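BILBO1_N domain-containing protein (Trypanosoma brucei equiperdum, PDB 7A1I) probably serves in the trypanosome cytoskeleton, its N-terminal BILBO1-type, ubiquitin-like domain being a likely protein-binding module. Local coordinates at residues 7-12 against 18-23; 42-47 against 54-59. All blocks are in the same frame, centred on the assembly; numbering follows the deposited sequence.

Interaction 1. Residues 7-12 against 18-23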
ATOM      1  N   SER A   7      -5.631   5.055 -10.746  1.00 53.37           N
ATOM      2  CA  SER A   7      -4.948   5.457  -9.519  1.00 60.12           C
ATOM      3  C   SER A   7      -5.116   4.387  -8.439  1.00 49.18           C
ATOM      4  O   SER A   7      -6.236   4.118  -7.996  1.00 50.73           O
ATOM      5  CB  SER A   7      -5.487   6.805  -9.036  1.00 53.41           C
ATOM      6  OG  SER A   7      -5.241   6.992  -7.652  1.00 75.21           O
ATOM      7  N   ILE A   8      -4.006   3.810  -7.982  1.00 41.02           N
ATOM      8  CA  ILE A   8      -4.023   2.847  -6.885  1.00 38.08           C
ATOM      9  C   ILE A   8      -3.266   3.461  -5.708  1.00 38.31           C
ATOM     10  O   ILE A   8      -2.137   3.938  -5.873  1.00 36.74           O
ATOM     11  CB  ILE A   8      -3.379   1.504  -7.277  1.00 39.78           C
ATOM     12  CG1 ILE A   8      -3.942   0.947  -8.603  1.00 46.22           C
ATOM     13  CG2 ILE A   8      -3.529   0.497  -6.128  1.00 38.40           C
ATOM     14  CD1 ILE A   8      -5.314   0.325  -8.495  1.00 47.80           C
ATOM     15  N   CYS A   9      -3.888   3.469  -4.531  1.00 38.89           N
ATOM     16  CA  CYS A   9      -3.207   3.859  -3.306  1.00 36.45           C
ATOM     17  C   CYS A   9      -2.778   2.620  -2.537  1.00 36.06           C
ATOM     18  O   CYS A   9      -3.471   1.594  -2.547  1.00 37.73           O
ATOM     19  CB  CYS A   9      -4.081   4.729  -2.408  1.00 37.44           C
ATOM     20  SG  CYS A   9      -4.498   6.326  -3.089  1.00 47.19           S
ATOM     21  N   VAL A  10      -1.621   2.724  -1.892  1.00 32.57           N
ATOM     22  CA  VAL A  10      -0.985   1.630  -1.170  1.00 32.88           C
ATOM     23  C   VAL A  10      -0.530   2.182   0.169  1.00 33.25           C
ATOM     24  O   VAL A  10       0.182   3.192   0.207  1.00 35.12           O
ATOM     25  CB  VAL A  10       0.208   1.055  -1.933  1.00 31.89           C
ATOM     26  CG1 VAL A  10       0.785  -0.119  -1.177  1.00 35.27           C
ATOM     27  CG2 VAL A  10      -0.247   0.619  -3.358  1.00 34.06           C
ATOM     28  N   ALA A  11      -0.979   1.566   1.265  1.00 30.95           N
ATOM     29  CA  ALA A  11      -0.624   2.079   2.593  1.00 33.36           C
ATOM     30  C   ALA A  11       0.054   0.971   3.389  1.00 33.00           C
ATOM     31  O   ALA A  11      -0.016  -0.211   3.027  1.00 32.77           O
ATOM     32  CB  ALA A  11      -1.849   2.623   3.344  1.00 33.29           C
ATOM     33  N   THR A  12       0.785   1.381   4.424  1.00 32.87           N
ATOM     34  CA  THR A  12       1.488   0.445   5.303  1.00 34.13           C
ATOM     35  C   THR A  12       1.827   1.169   6.604  1.00 35.77           C
ATOM     36  O   THR A  12       1.668   2.382   6.714  1.00 35.87           O
ATOM     37  CB  THR A  12       2.749  -0.132   4.626  1.00 34.10           C
ATOM     38  OG1 THR A  12       3.198  -1.321   5.309  1.00 35.58           O
ATOM     39  CG2 THR A  12       3.877   0.885   4.547  1.00 34.58           C
ATOM     40  N   LYS A  18       0.344   5.348   9.961  1.00 41.80           N
ATOM     41  CA  LYS A  18       0.042   4.820   8.629  1.00 42.18           C
ATOM     42  C   LYS A  18       0.540   5.781   7.553  1.00 38.31           C
ATOM     43  O   LYS A  18       0.343   6.996   7.663  1.00 40.08           O
ATOM     44  CB  LYS A  18      -1.453   4.546   8.453  1.00 40.30           C
ATOM     45  CG  LYS A  18      -2.062   3.742   9.594  1.00 43.60           C
ATOM     46  CD  LYS A  18      -1.367   2.402   9.786  1.00 40.81           C
ATOM     47  CE  LYS A  18      -1.841   1.737  11.080  1.00 46.34           C
ATOM     48  NZ  LYS A  18      -1.246   0.384  11.299  1.00 48.77           N
ATOM     49  N   VAL A  19       1.223   5.241   6.542  1.00 37.71           N
ATOM     50  CA  VAL A  19       1.737   6.019   5.416  1.00 38.59           C
ATOM     51  C   VAL A  19       1.055   5.515   4.147  1.00 34.30           C
ATOM     52  O   VAL A  19       1.004   4.302   3.908  1.00 36.64           O
ATOM     53  CB  VAL A  19       3.263   5.895   5.262  1.00 40.11           C
ATOM     54  CG1 VAL A  19       3.739   6.697   4.043  1.00 42.15           C
ATOM     55  CG2 VAL A  19       3.959   6.367   6.499  1.00 54.52           C
ATOM     56  N   ASN A  20       0.543   6.443   3.339  1.00 37.91           N
ATOM     57  CA  ASN A  20      -0.241   6.137   2.151  1.00 34.66           C
ATOM     58  C   ASN A  20       0.413   6.800   0.941  1.00 36.13           C
ATOM     59  O   ASN A  20       0.763   7.981   1.002  1.00 36.39           O
ATOM     60  CB  ASN A  20      -1.681   6.637   2.340  1.00 36.33           C
ATOM     61  CG  ASN A  20      -2.663   5.985   1.390  1.00 34.85           C
ATOM     62  OD1 ASN A  20      -2.368   4.977   0.782  1.00 35.02           O
ATOM     63  ND2 ASN A  20      -3.845   6.572   1.269  1.00 36.71           N
ATOM     64  N   LEU A  21       0.598   6.025  -0.140  1.00 37.77           N
ATOM     65  CA  LEU A  21       1.187   6.464  -1.403  1.00 36.64           C
ATOM     66  C   LEU A  21       0.229   6.227  -2.568  1.00 37.76           C
ATOM     67  O   LEU A  21      -0.446   5.195  -2.632  1.00 35.34           O
ATOM     68  CB  LEU A  21       2.486   5.703  -1.713  1.00 35.44           C
ATOM     69  CG  LEU A  21       3.578   5.718  -0.649  1.00 35.93           C
ATOM     70  CD1 LEU A  21       4.769   4.883  -1.100  1.00 35.71           C
ATOM     71  CD2 LEU A  21       3.997   7.145  -0.355  1.00 39.37           C
ATOM     72  N   ARG A  22       0.201   7.154  -3.521  1.00 39.38           N
ATOM     73  CA  ARG A  22      -0.621   7.012  -4.718  1.00 39.44           C
ATOM     74  C   ARG A  22       0.272   6.733  -5.916  1.00 39.75           C
ATOM     75  O   ARG A  22       1.271   7.434  -6.121  1.00 40.50           O
ATOM     76  CB  ARG A  22      -1.460   8.269  -4.963  1.00 44.76           C
ATOM     77  CG  ARG A  22      -2.661   8.038  -5.862  1.00 47.03           C
ATOM     78  CD  ARG A  22      -2.336   8.221  -7.325  1.00 58.49           C
ATOM     79  NE  ARG A  22      -1.895   9.579  -7.613  1.00 71.09           N
ATOM     80  CZ  ARG A  22      -2.720  10.563  -7.949  1.00 78.57           C
ATOM     81  NH1 ARG A  22      -4.024  10.329  -8.040  1.00 73.09           N
ATOM     82  NH2 ARG A  22      -2.243  11.773  -8.202  1.00 67.05           N
ATOM     83  N   PHE A  23      -0.114   5.741  -6.725  1.00 44.90           N
ATOM     84  CA  PHE A  23       0.553   5.410  -7.976  1.00 46.38           C
ATOM     85  C   PHE A  23      -0.434   5.551  -9.127  1.00 46.69           C
ATOM     86  O   PHE A  23      -1.590   5.124  -9.022  1.00 46.67           O
ATOM     87  CB  PHE A  23       1.116   3.981  -7.951  1.00 44.34           C
ATOM     88  CG  PHE A  23       2.208   3.789  -6.942  1.00 41.09           C
ATOM     89  CD1 PHE A  23       1.946   3.171  -5.726  1.00 42.23           C
ATOM     90  CD2 PHE A  23       3.497   4.230  -7.207  1.00 43.82           C
ATOM     91  CE1 PHE A  23       2.957   3.008  -4.784  1.00 39.29           C
ATOM     92  CE2 PHE A  23       4.510   4.080  -6.270  1.00 44.36           C
ATOM     93  CZ  PHE A  23       4.249   3.468  -5.063  1.00 40.96           C
TER

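Interaction 2. Residues 42-47 against 54-59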
ATOM      1  N   ALA A  42       9.343   1.886  -3.166  1.00 38.25           N
ATOM      2  CA  ALA A  42       8.940   3.193  -2.658  1.00 37.17           C
ATOM      3  C   ALA A  42       9.009   3.249  -1.142  1.00 35.20           C
ATOM      4  O   ALA A  42       9.461   4.249  -0.578  1.00 33.81           O
ATOM      5  CB  ALA A  42       7.528   3.539  -3.131  1.00 37.63           C
ATOM      6  N   PHE A  43       8.563   2.198  -0.460  1.00 38.69           N
ATOM      7  CA  PHE A  43       8.573   2.241   0.994  1.00 38.22           C
ATOM      8  C   PHE A  43       9.963   2.001   1.561  1.00 38.63           C
ATOM      9  O   PHE A  43      10.287   2.540   2.626  1.00 38.25           O
ATOM     10  CB  PHE A  43       7.585   1.233   1.578  1.00 34.33           C
ATOM     11  CG  PHE A  43       6.159   1.680   1.494  1.00 35.25           C
ATOM     12  CD1 PHE A  43       5.198   0.856   0.918  1.00 38.59           C
ATOM     13  CD2 PHE A  43       5.780   2.920   1.980  1.00 37.38           C
ATOM     14  CE1 PHE A  43       3.880   1.267   0.829  1.00 36.34           C
ATOM     15  CE2 PHE A  43       4.464   3.335   1.903  1.00 36.32           C
ATOM     16  CZ  PHE A  43       3.510   2.509   1.320  1.00 36.44           C
ATOM     17  N   ASN A  44      10.816   1.237   0.878  1.00 37.67           N
ATOM     18  CA  ASN A  44      12.197   1.190   1.334  1.00 37.53           C
ATOM     19  C   ASN A  44      12.850   2.569   1.240  1.00 38.88           C
ATOM     20  O   ASN A  44      13.551   2.993   2.165  1.00 42.61           O
ATOM     21  CB  ASN A  44      12.979   0.151   0.544  1.00 38.56           C
ATOM     22  CG  ASN A  44      12.923  -1.217   1.181  1.00 40.94           C
ATOM     23  OD1 ASN A  44      13.527  -1.442   2.222  1.00 41.67           O
ATOM     24  ND2 ASN A  44      12.198  -2.152   0.546  1.00 39.84           N
ATOM     25  N   ASN A  45      12.603   3.302   0.147  1.00 39.11           N
ATOM     26  CA  ASN A  45      13.143   4.661   0.066  1.00 41.16           C
ATOM     27  C   ASN A  45      12.506   5.581   1.103  1.00 44.09           C
ATOM     28  O   ASN A  45      13.171   6.473   1.651  1.00 43.42           O
ATOM     29  CB  ASN A  45      12.945   5.234  -1.335  1.00 41.58           C
ATOM     30  CG  ASN A  45      13.976   4.721  -2.319  1.00 47.24           C
ATOM     31  OD1 ASN A  45      15.098   4.395  -1.936  1.00 48.00           O
ATOM     32  ND2 ASN A  45      13.593   4.631  -3.590  1.00 45.91           N
ATOM     33  N   TYR A  46      11.216   5.396   1.378  1.00 42.47           N
ATOM     34  CA  TYR A  46      10.577   6.199   2.415  1.00 42.19           C
ATOM     35  C   TYR A  46      11.213   5.945   3.780  1.00 41.74           C
ATOM     36  O   TYR A  46      11.644   6.889   4.457  1.00 43.30           O
ATOM     37  CB  TYR A  46       9.074   5.909   2.442  1.00 41.94           C
ATOM     38  CG  TYR A  46       8.323   6.770   3.436  1.00 43.55           C
ATOM     39  CD1 TYR A  46       7.981   6.277   4.698  1.00 47.66           C
ATOM     40  CD2 TYR A  46       7.965   8.069   3.123  1.00 46.30           C
ATOM     41  CE1 TYR A  46       7.306   7.083   5.624  1.00 47.86           C
ATOM     42  CE2 TYR A  46       7.285   8.872   4.039  1.00 47.58           C
ATOM     43  CZ  TYR A  46       6.946   8.360   5.278  1.00 51.38           C
ATOM     44  OH  TYR A  46       6.273   9.156   6.179  1.00 53.09           O
ATOM     45  N   PHE A  47      11.366   4.672   4.153  1.00 40.25           N
ATOM     46  CA  PHE A  47      12.049   4.316   5.397  1.00 43.35           C
ATOM     47  C   PHE A  47      13.432   4.947   5.469  1.00 45.12           C
ATOM     48  O   PHE A  47      13.833   5.448   6.529  1.00 47.67           O
ATOM     49  CB  PHE A  47      12.186   2.792   5.539  1.00 44.70           C
ATOM     50  CG  PHE A  47      10.957   2.091   6.074  1.00 39.05           C
ATOM     51  CD1 PHE A  47       9.709   2.695   6.039  1.00 38.75           C
ATOM     52  CD2 PHE A  47      11.073   0.819   6.642  1.00 38.59           C
ATOM     53  CE1 PHE A  47       8.582   2.032   6.543  1.00 44.93           C
ATOM     54  CE2 PHE A  47       9.956   0.144   7.138  1.00 44.01           C
ATOM     55  CZ  PHE A  47       8.707   0.750   7.088  1.00 45.99           C
ATOM     56  N   ARG A  54      15.879  -0.538   9.169  1.00 59.27           N
ATOM     57  CA  ARG A  54      15.391  -1.845   8.747  1.00 58.00           C
ATOM     58  C   ARG A  54      14.750  -1.758   7.364  1.00 52.21           C
ATOM     59  O   ARG A  54      14.235  -0.717   6.950  1.00 50.11           O
ATOM     60  CB  ARG A  54      14.393  -2.410   9.754  1.00 61.35           C
ATOM     61  CG  ARG A  54      13.051  -1.725   9.752  1.00 60.41           C
ATOM     62  CD  ARG A  54      12.161  -2.244  10.878  1.00 56.85           C
ATOM     63  NE  ARG A  54      10.880  -1.542  10.902  1.00 58.72           N
ATOM     64  CZ  ARG A  54      10.645  -0.457  11.632  1.00 62.72           C
ATOM     65  NH1 ARG A  54      11.604   0.043  12.401  1.00 68.43           N
ATOM     66  NH2 ARG A  54       9.454   0.130  11.587  1.00 60.73           N
ATOM     67  N   ALA A  55      14.798  -2.868   6.646  1.00 46.89           N
ATOM     68  CA  ALA A  55      14.226  -2.928   5.310  1.00 47.42           C
ATOM     69  C   ALA A  55      12.709  -3.091   5.372  1.00 44.57           C
ATOM     70  O   ALA A  55      12.159  -3.620   6.341  1.00 43.44           O
ATOM     71  CB  ALA A  55      14.836  -4.088   4.523  1.00 57.66           C
ATOM     72  N   PHE A  56      12.030  -2.574   4.347  1.00 41.15           N
ATOM     73  CA  PHE A  56      10.607  -2.818   4.174  1.00 40.45           C
ATOM     74  C   PHE A  56      10.383  -4.065   3.325  1.00 38.85           C
ATOM     75  O   PHE A  56      11.030  -4.247   2.288  1.00 39.88           O
ATOM     76  CB  PHE A  56       9.918  -1.614   3.521  1.00 37.53           C
ATOM     77  CG  PHE A  56       8.485  -1.876   3.179  1.00 36.46           C
ATOM     78  CD1 PHE A  56       7.477  -1.644   4.115  1.00 37.22           C
ATOM     79  CD2 PHE A  56       8.139  -2.374   1.922  1.00 38.99           C
ATOM     80  CE1 PHE A  56       6.154  -1.912   3.803  1.00 37.73           C
ATOM     81  CE2 PHE A  56       6.831  -2.634   1.605  1.00 35.72           C
ATOM     82  CZ  PHE A  56       5.828  -2.403   2.547  1.00 38.22           C
ATOM     83  N   ALA A  57       9.437  -4.907   3.739  1.00 38.87           N
ATOM     84  CA  ALA A  57       9.023  -6.026   2.900  1.00 37.05           C
ATOM     85  C   ALA A  57       7.559  -6.357   3.163  1.00 39.28           C
ATOM     86  O   ALA A  57       7.031  -6.112   4.253  1.00 39.54           O
ATOM     87  CB  ALA A  57       9.886  -7.269   3.135  1.00 37.63           C
ATOM     88  N   VAL A  58       6.906  -6.927   2.153  1.00 38.65           N
ATOM     89  CA  VAL A  58       5.511  -7.348   2.253  1.00 38.72           C
ATOM     90  C   VAL A  58       5.458  -8.835   2.557  1.00 39.44           C
ATOM     91  O   VAL A  58       6.087  -9.640   1.853  1.00 45.87           O
ATOM     92  CB  VAL A  58       4.742  -7.033   0.957  1.00 40.49           C
ATOM     93  CG1 VAL A  58       3.301  -7.542   1.046  1.00 41.26           C
ATOM     94  CG2 VAL A  58       4.760  -5.548   0.690  1.00 42.98           C
ATOM     95  N   ASN A  59       4.712  -9.219   3.604  1.00 36.33           N
ATOM     96  CA  ASN A  59       4.407 -10.636   3.767  1.00 42.69           C
ATOM     97  C   ASN A  59       2.922 -10.961   3.610  1.00 43.37           C
ATOM     98  O   ASN A  59       2.574 -12.149   3.563  1.00 41.82           O
ATOM     99  CB  ASN A  59       4.976 -11.195   5.097  1.00 45.45           C
ATOM    100  CG  ASN A  59       4.263 -10.690   6.336  1.00 46.13           C
ATOM    101  OD1 ASN A  59       3.632  -9.640   6.336  1.00 44.70           O
ATOM    102  ND2 ASN A  59       4.403 -11.441   7.425  1.00 48.00           N
TER

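Interaction 1. Residues 7-12 against 18-23
Arg22 lays its aliphatic chain along Ser7 and Cys9: CG is 3.7 Å from Cys9 SG, and Ser7 OG sits 3.2 Å from Arg22 CD, at the guanidinium edge but not bonded to it. Bends at its second and third torsions fold the chain over these neighbours, while the guanidinium NH2 pairs with Glu105. Beside it on the same face, Asn20 has CG anti to its own N (chi1 -161°), which brings OD1 within 3.5 Å of Ala11 CB. That oxygen also lies near Val10 O; both are acceptors, and OD1 is satisfied by Gln85 NE2, as ND2 is by Pro101 O. The backbones form the beta hairpin that opens this ubiquitin-like fold: segments 7-12 and 18-23, from strands 6-14 and 17-25, run antiparallel, their axes at 158°. Six N-H...O bonds join the hydrogen-bonded pairs Ile8-Phe23, Val10-Leu21 and Thr12-Val19; the straightest, Val19 N to Thr12 O, measures 2.9 Å at 176°. On the other face, which carries Val10, Val19 and Leu21 against helix 32-50, Val10 CG2 meets the edge of the Phe23 ring, 4.1 Å from CD1. Between the bonded pairs, CA-H...O contacts fill in, such as Cys9 CA to Leu21 O at 3.1 Å.

Interaction 2. Residues 42-47 against 54-59
Phe56, in the loop that follows helix 32-50, plugs into an aromatic cluster with Phe43 and Phe47, one helical turn apart, and so ties the loop to the helix of this ubiquitin-like domain. Its CG is anti to the backbone N (chi1 173°), which carries the ring alongside Phe43. The aromatic contacts differ in geometry. Over one face of the Phe56 ring stands Phe43 CB, 3.6 Å from the ring centroid and nearly over its centre, a CH-pi contact; the Phe43 ring itself lies oblique to it, with planes at 48°. Toward Phe47 the geometry is T-shaped: the Phe56 edge faces the Phe47 ring, planes 87° apart, and Phe47 CZ approaches Phe56 CD1 at 4.0 Å. Phe56 CB also lies over that face, offset to its rim, while the carbonyl O of Arg54 comes in at the Phe47 edge, 3.5 Å from CD2. The Arg54 guanidinium is paired with Asp15.

The polar part rests on one amide. Asn44 uses both OD1 and ND2 of its terminal amide on the backbone of Phe56, gripping N and O of the same residue, and ND2 has a second acceptor in Thr40 O within the helix. Phe56 N donates to Asn44 OD1 at 2.8 Å, from well above the amide's carbonyl plane, and Asn44 ND2 returns a more bent bond to Phe56 O at 3.0 Å.

How the interactions relate
Interaction 1 is the more central contact, its centre about 5 Å from the centre of the chain, and buried at ten of its twelve touching residues; the centre of interaction 2 lies about 10 Å from it, and that contact is partly buried. Their chemistry differs accordingly: paired strands share regular main-chain bonds, whereas the irregular segment 54-59 depends on a side-chain amide and rings. They meet where the hairpin packs against helix 32-50, the next regular element after strand 17-25, and the loop after it. Leu21 CD1 packs on Phe43 CE2 at 3.4 Å, Val19 CG2 on Tyr46 CE1 at 3.5 Å, and Thr12 OG1 on Phe56 CE1 at 3.4 Å. Thus the hairpin face bearing Thr12, Val19 and Leu21 adjoins both helix and loop.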